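Beta subunit of photoactivated adenylyl cyclase (Beggiatoa sp. PS, PDB 5M2A) makes cyclic AMP from ATP under blue-light control, pairing a flavin-binding BLUF photoreceptor domain with an adenylyl cyclase catalytic domain. Local coordinates at residues 304-316 / 322-334. Numbering follows the deposited sequence.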
ATOM      1  N   GLN A 304      -7.143  22.689  20.779  1.00 38.07           N
ATOM      2  CA  GLN A 304      -7.306  24.061  21.225  1.00 39.36           C
ATOM      3  C   GLN A 304      -8.757  24.507  21.279  1.00 32.58           C
ATOM      4  O   GLN A 304      -9.048  25.516  21.929  1.00 32.25           O
ATOM      5  CB  GLN A 304      -6.518  25.008  20.309  1.00 44.36           C
ATOM      6  CG  GLN A 304      -5.036  24.675  20.243  1.00 53.76           C
ATOM      7  CD  GLN A 304      -4.424  24.997  18.898  1.00 63.75           C
ATOM      8  OE1 GLN A 304      -4.523  24.213  17.954  1.00 61.40           O
ATOM      9  NE2 GLN A 304      -3.788  26.159  18.801  1.00 68.17           N
ATOM     10  N   ALA A 305      -9.672  23.774  20.642  1.00 28.71           N
ATOM     11  CA  ALA A 305     -11.063  24.191  20.606  1.00 31.88           C
ATOM     12  C   ALA A 305     -11.741  23.892  21.940  1.00 34.08           C
ATOM     13  O   ALA A 305     -11.245  23.115  22.761  1.00 31.56           O
ATOM     14  CB  ALA A 305     -11.808  23.497  19.462  1.00 35.36           C
ATOM     15  N   GLN A 306     -12.898  24.519  22.141  1.00 34.39           N
ATOM     16  CA  GLN A 306     -13.639  24.400  23.399  0.60 39.51           C
ATOM     17  C   GLN A 306     -14.523  23.152  23.394  1.00 36.76           C
ATOM     18  O   GLN A 306     -15.746  23.211  23.520  1.00 41.48           O
ATOM     19  CB  GLN A 306     -14.464  25.660  23.646  0.60 43.84           C
ATOM     20  CG  GLN A 306     -13.644  26.931  23.785  0.60 49.39           C
ATOM     21  CD  GLN A 306     -12.828  26.968  25.064  0.60 56.92           C
ATOM     22  OE1 GLN A 306     -13.326  26.649  26.145  0.60 62.72           O
ATOM     23  NE2 GLN A 306     -11.563  27.359  24.945  0.60 58.94           N
ATOM     24  N   TRP A 307     -13.881  21.999  23.242  1.00 26.58           N
ATOM     25  CA  TRP A 307     -14.610  20.749  23.375  1.00 22.72           C
ATOM     26  C   TRP A 307     -15.062  20.564  24.820  1.00 27.12           C
ATOM     27  O   TRP A 307     -14.413  21.032  25.758  1.00 27.79           O
ATOM     28  CB  TRP A 307     -13.741  19.560  22.964  1.00 24.55           C
ATOM     29  CG  TRP A 307     -13.194  19.669  21.582  1.00 26.49           C
ATOM     30  CD1 TRP A 307     -11.915  19.977  21.230  1.00 23.38           C
ATOM     31  CD2 TRP A 307     -13.913  19.472  20.362  1.00 25.52           C
ATOM     32  NE1 TRP A 307     -11.790  19.974  19.863  1.00 26.90           N
ATOM     33  CE2 TRP A 307     -13.004  19.671  19.305  1.00 21.68           C
ATOM     34  CE3 TRP A 307     -15.238  19.140  20.062  1.00 22.62           C
ATOM     35  CZ2 TRP A 307     -13.377  19.561  17.967  1.00 19.62           C
ATOM     36  CZ3 TRP A 307     -15.612  19.029  18.735  1.00 21.32           C
ATOM     37  CH2 TRP A 307     -14.685  19.232  17.701  1.00 20.46           C
ATOM     38  N   THR A 308     -16.185  19.872  24.994  1.00 29.42           N
ATOM     39  CA  THR A 308     -16.596  19.399  26.316  1.00 31.35           C
ATOM     40  C   THR A 308     -15.994  18.011  26.496  1.00 30.82           C
ATOM     41  O   THR A 308     -16.569  17.000  26.093  1.00 25.66           O
ATOM     42  CB  THR A 308     -18.114  19.380  26.444  1.00 36.29           C
ATOM     43  OG1 THR A 308     -18.622  20.707  26.275  1.00 41.43           O
ATOM     44  CG2 THR A 308     -18.523  18.853  27.814  1.00 42.37           C
ATOM     45  N   PHE A 309     -14.810  17.965  27.096  1.00 30.92           N
ATOM     46  CA  PHE A 309     -14.125  16.698  27.286  1.00 30.25           C
ATOM     47  C   PHE A 309     -14.753  15.940  28.447  1.00 32.75           C
ATOM     48  O   PHE A 309     -15.122  16.524  29.473  1.00 28.19           O
ATOM     49  CB  PHE A 309     -12.633  16.916  27.540  1.00 23.84           C
ATOM     50  CG  PHE A 309     -11.869  17.403  26.333  1.00 25.28           C
ATOM     51  CD1 PHE A 309     -11.609  16.559  25.273  1.00 24.88           C
ATOM     52  CD2 PHE A 309     -11.377  18.708  26.289  1.00 33.47           C
ATOM     53  CE1 PHE A 309     -10.887  17.012  24.164  1.00 23.00           C
ATOM     54  CE2 PHE A 309     -10.656  19.164  25.194  1.00 24.65           C
ATOM     55  CZ  PHE A 309     -10.413  18.312  24.127  1.00 21.55           C
ATOM     56  N   ILE A 310     -14.881  14.632  28.272  1.00 25.68           N
ATOM     57  CA  ILE A 310     -15.507  13.751  29.247  1.00 24.77           C
ATOM     58  C   ILE A 310     -14.506  12.664  29.597  1.00 24.79           C
ATOM     59  O   ILE A 310     -13.983  11.985  28.704  1.00 24.40           O
ATOM     60  CB  ILE A 310     -16.815  13.149  28.699  1.00 29.10           C
ATOM     61  CG1 ILE A 310     -17.872  14.248  28.543  1.00 40.64           C
ATOM     62  CG2 ILE A 310     -17.307  12.037  29.618  1.00 29.24           C
ATOM     63  CD1 ILE A 310     -19.167  13.785  27.918  1.00 42.24           C
ATOM     64  N   ASN A 311     -14.219  12.515  30.887  1.00 28.79           N
ATOM     65  CA  ASN A 311     -13.267  11.506  31.329  1.00 31.70           C
ATOM     66  C   ASN A 311     -13.978  10.169  31.507  1.00 30.17           C
ATOM     67  O   ASN A 311     -14.888  10.046  32.336  1.00 30.47           O
ATOM     68  CB  ASN A 311     -12.589  11.932  32.628  1.00 37.43           C
ATOM     69  CG  ASN A 311     -11.507  10.968  33.053  1.00 44.42           C
ATOM     70  OD1 ASN A 311     -11.789   9.883  33.563  1.00 42.52           O
ATOM     71  ND2 ASN A 311     -10.256  11.351  32.831  1.00 53.25           N
ATOM     72  N   LEU A 312     -13.545   9.168  30.743  1.00 28.32           N
ATOM     73  CA  LEU A 312     -14.118   7.831  30.783  1.00 32.11           C
ATOM     74  C   LEU A 312     -13.313   6.878  31.661  1.00 32.24           C
ATOM     75  O   LEU A 312     -13.475   5.658  31.551  1.00 37.33           O
ATOM     76  CB  LEU A 312     -14.243   7.279  29.362  1.00 28.62           C
ATOM     77  CG  LEU A 312     -15.134   8.144  28.469  1.00 26.11           C
ATOM     78  CD1 LEU A 312     -15.179   7.602  27.053  1.00 23.81           C
ATOM     79  CD2 LEU A 312     -16.539   8.222  29.064  1.00 31.19           C
ATOM     80  N   GLY A 313     -12.437   7.412  32.512  1.00 34.95           N
ATOM     81  CA  GLY A 313     -11.727   6.604  33.484  1.00 33.76           C
ATOM     82  C   GLY A 313     -10.526   5.890  32.893  1.00 38.93           C
ATOM     83  O   GLY A 313     -10.240   5.950  31.698  1.00 37.01           O
ATOM     84  N   ALA A 314      -9.803   5.198  33.770  1.00 41.10           N
ATOM     85  CA  ALA A 314      -8.627   4.447  33.355  1.00 41.69           C
ATOM     86  C   ALA A 314      -9.022   3.075  32.825  1.00 44.89           C
ATOM     87  O   ALA A 314      -9.876   2.391  33.398  1.00 54.39           O
ATOM     88  CB  ALA A 314      -7.646   4.299  34.521  1.00 42.36           C
ATOM     89  N   HIS A 315      -8.396   2.681  31.716  1.00 43.06           N
ATOM     90  CA  HIS A 315      -8.582   1.372  31.109  1.00 44.78           C
ATOM     91  C   HIS A 315      -7.218   0.801  30.751  1.00 53.26           C
ATOM     92  O   HIS A 315      -6.292   1.542  30.407  1.00 48.55           O
ATOM     93  CB  HIS A 315      -9.465   1.450  29.855  1.00 40.85           C
ATOM     94  CG  HIS A 315     -10.841   1.972  30.118  1.00 38.87           C
ATOM     95  ND1 HIS A 315     -11.944   1.150  30.202  1.00 43.78           N
ATOM     96  CD2 HIS A 315     -11.292   3.232  30.326  1.00 37.37           C
ATOM     97  CE1 HIS A 315     -13.017   1.883  30.444  1.00 44.77           C
ATOM     98  NE2 HIS A 315     -12.648   3.149  30.526  1.00 40.19           N
ATOM     99  N   GLN A 316      -7.093  -0.523  30.833  1.00 65.50           N
ATOM    100  CA  GLN A 316      -5.819  -1.187  30.586  1.00 71.75           C
ATOM    101  C   GLN A 316      -5.681  -1.589  29.121  1.00 71.00           C
ATOM    102  O   GLN A 316      -6.656  -1.978  28.474  1.00 75.18           O
ATOM    103  CB  GLN A 316      -5.667  -2.420  31.477  1.00 77.08           C
ATOM    104  CG  GLN A 316      -4.722  -2.232  32.661  1.00 81.96           C
ATOM    105  CD  GLN A 316      -3.246  -2.249  32.260  1.00 86.59           C
ATOM    106  OE1 GLN A 316      -2.859  -1.709  31.225  1.00 89.78           O
ATOM    107  NE2 GLN A 316      -2.421  -2.884  33.080  1.00 89.42           N
ATOM    108  N   GLU A 322      -0.288   0.735  34.511  1.00 71.86           N
ATOM    109  CA  GLU A 322      -0.140   0.569  33.069  1.00 68.20           C
ATOM    110  C   GLU A 322      -1.372   1.065  32.321  1.00 63.03           C
ATOM    111  O   GLU A 322      -1.312   1.329  31.123  1.00 56.94           O
ATOM    112  CB  GLU A 322       0.131  -0.896  32.722  1.00 70.46           C
ATOM    113  CG  GLU A 322       1.597  -1.211  32.496  1.00 73.80           C
ATOM    114  CD  GLU A 322       2.075  -0.789  31.119  1.00 74.50           C
ATOM    115  OE1 GLU A 322       2.248  -1.674  30.254  1.00 76.54           O
ATOM    116  OE2 GLU A 322       2.267   0.426  30.893  1.00 72.49           O
ATOM    117  N   ALA A 323      -2.487   1.186  33.039  1.00 64.64           N
ATOM    118  CA  ALA A 323      -3.718   1.675  32.440  1.00 62.53           C
ATOM    119  C   ALA A 323      -3.554   3.122  31.983  1.00 62.07           C
ATOM    120  O   ALA A 323      -2.684   3.861  32.453  1.00 67.74           O
ATOM    121  CB  ALA A 323      -4.878   1.561  33.429  1.00 62.55           C
ATOM    122  N   ILE A 324      -4.407   3.524  31.045  1.00 53.32           N
ATOM    123  CA  ILE A 324      -4.370   4.861  30.467  1.00 44.02           C
ATOM    124  C   ILE A 324      -5.731   5.521  30.643  1.00 37.75           C
ATOM    125  O   ILE A 324      -6.779   4.871  30.550  1.00 35.89           O
ATOM    126  CB  ILE A 324      -3.981   4.828  28.975  1.00 49.73           C
ATOM    127  CG1 ILE A 324      -4.951   3.928  28.207  1.00 46.24           C
ATOM    128  CG2 ILE A 324      -2.547   4.356  28.797  1.00 58.78           C
ATOM    129  CD1 ILE A 324      -5.032   4.248  26.740  1.00 51.72           C
ATOM    130  N   GLU A 325      -5.707   6.829  30.890  1.00 37.34           N
ATOM    131  CA  GLU A 325      -6.935   7.608  30.961  1.00 34.24           C
ATOM    132  C   GLU A 325      -7.570   7.691  29.582  1.00 27.44           C
ATOM    133  O   GLU A 325      -6.895   7.999  28.595  1.00 27.57           O
ATOM    134  CB  GLU A 325      -6.646   9.012  31.487  1.00 45.93           C
ATOM    135  CG  GLU A 325      -6.459   9.074  32.984  1.00 59.37           C
ATOM    136  CD  GLU A 325      -7.676   8.562  33.732  1.00 66.46           C
ATOM    137  OE1 GLU A 325      -8.753   9.186  33.626  1.00 67.73           O
ATOM    138  OE2 GLU A 325      -7.561   7.524  34.416  1.00 71.72           O
ATOM    139  N   VAL A 326      -8.867   7.419  29.508  1.00 23.77           N
ATOM    140  CA  VAL A 326      -9.609   7.496  28.252  1.00 24.28           C
ATOM    141  C   VAL A 326     -10.527   8.704  28.306  1.00 24.16           C
ATOM    142  O   VAL A 326     -11.181   8.952  29.326  1.00 25.79           O
ATOM    143  CB  VAL A 326     -10.413   6.216  27.986  1.00 27.97           C
ATOM    144  CG1 VAL A 326     -11.198   6.359  26.682  1.00 23.59           C
ATOM    145  CG2 VAL A 326      -9.478   5.025  27.941  1.00 33.28           C
ATOM    146  N   TYR A 327     -10.569   9.455  27.213  1.00 23.46           N
ATOM    147  CA  TYR A 327     -11.423  10.621  27.093  1.00 22.75           C
ATOM    148  C   TYR A 327     -12.292  10.503  25.853  1.00 18.35           C
ATOM    149  O   TYR A 327     -12.029   9.713  24.949  1.00 17.44           O
ATOM    150  CB  TYR A 327     -10.605  11.914  26.998  1.00 24.47           C
ATOM    151  CG  TYR A 327      -9.889  12.282  28.262  1.00 26.00           C
ATOM    152  CD1 TYR A 327      -8.607  11.805  28.525  1.00 31.89           C
ATOM    153  CD2 TYR A 327     -10.494  13.101  29.200  1.00 30.40           C
ATOM    154  CE1 TYR A 327      -7.952  12.143  29.701  1.00 35.13           C
ATOM    155  CE2 TYR A 327      -9.849  13.440  30.368  1.00 34.49           C
ATOM    156  CZ  TYR A 327      -8.582  12.962  30.611  1.00 41.13           C
ATOM    157  OH  TYR A 327      -7.953  13.311  31.783  1.00 47.48           O
ATOM    158  N   THR A 328     -13.314  11.346  25.821  1.00 20.74           N
ATOM    159  CA  THR A 328     -14.140  11.539  24.649  1.00 21.06           C
ATOM    160  C   THR A 328     -14.618  12.983  24.657  1.00 20.13           C
ATOM    161  O   THR A 328     -14.206  13.785  25.502  1.00 21.51           O
ATOM    162  CB  THR A 328     -15.300  10.536  24.628  1.00 18.61           C
ATOM    163  OG1 THR A 328     -15.998  10.648  23.383  1.00 22.57           O
ATOM    164  CG2 THR A 328     -16.268  10.809  25.769  1.00 19.58           C
ATOM    165  N   VAL A 329     -15.466  13.325  23.691  1.00 23.72           N
ATOM    166  CA  VAL A 329     -16.149  14.611  23.690  1.00 24.11           C
ATOM    167  C   VAL A 329     -17.649  14.361  23.749  1.00 23.83           C
ATOM    168  O   VAL A 329     -18.144  13.326  23.292  1.00 22.26           O
ATOM    169  CB  VAL A 329     -15.771  15.487  22.469  1.00 23.08           C
ATOM    170  CG1 VAL A 329     -14.266  15.853  22.516  1.00 20.28           C
ATOM    171  CG2 VAL A 329     -16.103  14.786  21.150  1.00 21.73           C
ATOM    172  N   ASN A 330     -18.369  15.312  24.355  1.00 24.05           N
ATOM    173  CA  ASN A 330     -19.816  15.179  24.491  1.00 23.97           C
ATOM    174  C   ASN A 330     -20.484  14.950  23.137  1.00 22.24           C
ATOM    175  O   ASN A 330     -21.447  14.178  23.029  1.00 27.29           O
ATOM    176  CB  ASN A 330     -20.379  16.428  25.169  1.00 26.71           C
ATOM    177  CG  ASN A 330     -21.868  16.321  25.456  1.00 34.78           C
ATOM    178  OD1 ASN A 330     -22.671  17.088  24.922  1.00 40.87           O
ATOM    179  ND2 ASN A 330     -22.239  15.374  26.302  1.00 33.75           N
ATOM    180  N   GLU A 331     -19.982  15.607  22.091  1.00 24.37           N
ATOM    181  CA  GLU A 331     -20.564  15.469  20.757  1.00 24.99           C
ATOM    182  C   GLU A 331     -20.498  14.038  20.215  1.00 26.65           C
ATOM    183  O   GLU A 331     -21.251  13.706  19.292  1.00 27.44           O
ATOM    184  CB  GLU A 331     -19.859  16.418  19.774  1.00 29.99           C
ATOM    185  CG  GLU A 331     -20.064  17.907  20.050  1.00 42.22           C
ATOM    186  CD  GLU A 331     -21.501  18.362  19.838  1.00 47.87           C
ATOM    187  OE1 GLU A 331     -22.159  17.869  18.900  1.00 50.28           O
ATOM    188  OE2 GLU A 331     -21.979  19.216  20.616  1.00 56.35           O
ATOM    189  N   ALA A 332     -19.628  13.185  20.756  1.00 20.89           N
ATOM    190  CA  ALA A 332     -19.499  11.814  20.272  1.00 19.94           C
ATOM    191  C   ALA A 332     -20.488  10.856  20.931  1.00 23.47           C
ATOM    192  O   ALA A 332     -20.443   9.651  20.659  1.00 20.81           O
ATOM    193  CB  ALA A 332     -18.074  11.298  20.482  1.00 20.54           C
ATOM    194  N   GLN A 333     -21.366  11.363  21.794  1.00 21.60           N
ATOM    195  CA  GLN A 333     -22.304  10.507  22.508  1.00 25.95           C
ATOM    196  C   GLN A 333     -23.205   9.766  21.532  1.00 26.90           C
ATOM    197  O   GLN A 333     -23.649  10.332  20.528  1.00 24.43           O
ATOM    198  CB  GLN A 333     -23.158  11.346  23.462  1.00 27.76           C
ATOM    199  CG  GLN A 333     -24.054  10.535  24.375  1.00 42.31           C
ATOM    200  CD  GLN A 333     -25.057  11.401  25.125  1.00 58.08           C
ATOM    201  OE1 GLN A 333     -25.966  11.982  24.522  1.00 62.30           O
ATOM    202  NE2 GLN A 333     -24.894  11.494  26.443  1.00 57.50           N
ATOM    203  N   LYS A 334     -23.473   8.495  21.838  1.00 24.66           N
ATOM    204  CA  LYS A 334     -24.338   7.658  21.008  1.00 26.55           C
ATOM    205  C   LYS A 334     -25.801   7.898  21.356  1.00 33.63           C
ATOM    206  O   LYS A 334     -26.175   7.868  22.533  1.00 34.27           O
ATOM    207  CB  LYS A 334     -24.009   6.175  21.207  1.00 24.11           C
ATOM    208  CG  LYS A 334     -22.645   5.724  20.651  1.00 22.25           C
ATOM    209  CD  LYS A 334     -22.332   4.307  21.129  1.00 24.20           C
ATOM    210  CE  LYS A 334     -20.997   3.782  20.602  1.00 23.88           C
ATOM    211  NZ  LYS A 334     -20.574   2.562  21.364  1.00 23.71           N
TER
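An antiparallel beta hairpin of the cyclase catalytic domain pairs strand 309-315 with strand 324-329, their N-to-C directions 153° apart. Ile310 faces Thr328 and His315 faces Ile324 as hydrogen-bonded pairs, the latter through Ile324 N to His315 O (2.8 Å) and His315 N back to Ile324 O. Between Asn311-Tyr327 and Ala314-Glu325 the register slips by one residue, which defines a beta bulge: Leu312 N and Gly313 O both bond to the backbone of Val326. Two side chains brace it. Asn311 OD1 accepts from Gly313 N (2.8 Å), an Asx turn, and His315 NE2 donates to Leu312 O (2.8 Å), which lies near the imidazole plane. The Asn311 amide, its CG anti to the backbone N (chi1 -175°), reaches across the strands, and ND2 gives Glu325 OE1 a bond of 2.8 Å, the amide and carboxylate planes only 16° apart. Asn311 CB lies 3.9 Å from Tyr327 CE2, the amide plane nearly perpendicular to the ring. Replacing Glu325 by alanine would probably cost Asn311 ND2 this acceptor, with only the Gly313 bond of those described left to fix the amide's rotation. On the face carrying Ile310, Thr328 and His315, Thr328 CG2 meets Leu312 CD1 at 3.6 Å and His315 CD2 meets Val326 CG2 at 3.5 Å. Strand 324-329 also pairs with strand 293-296, and Thr328 OG1 bonds to Leu293 O; helix 274-285 packs on Val326 and His315, while Trp307 lies on helix 215-235, its NE1 bonded to Asp216.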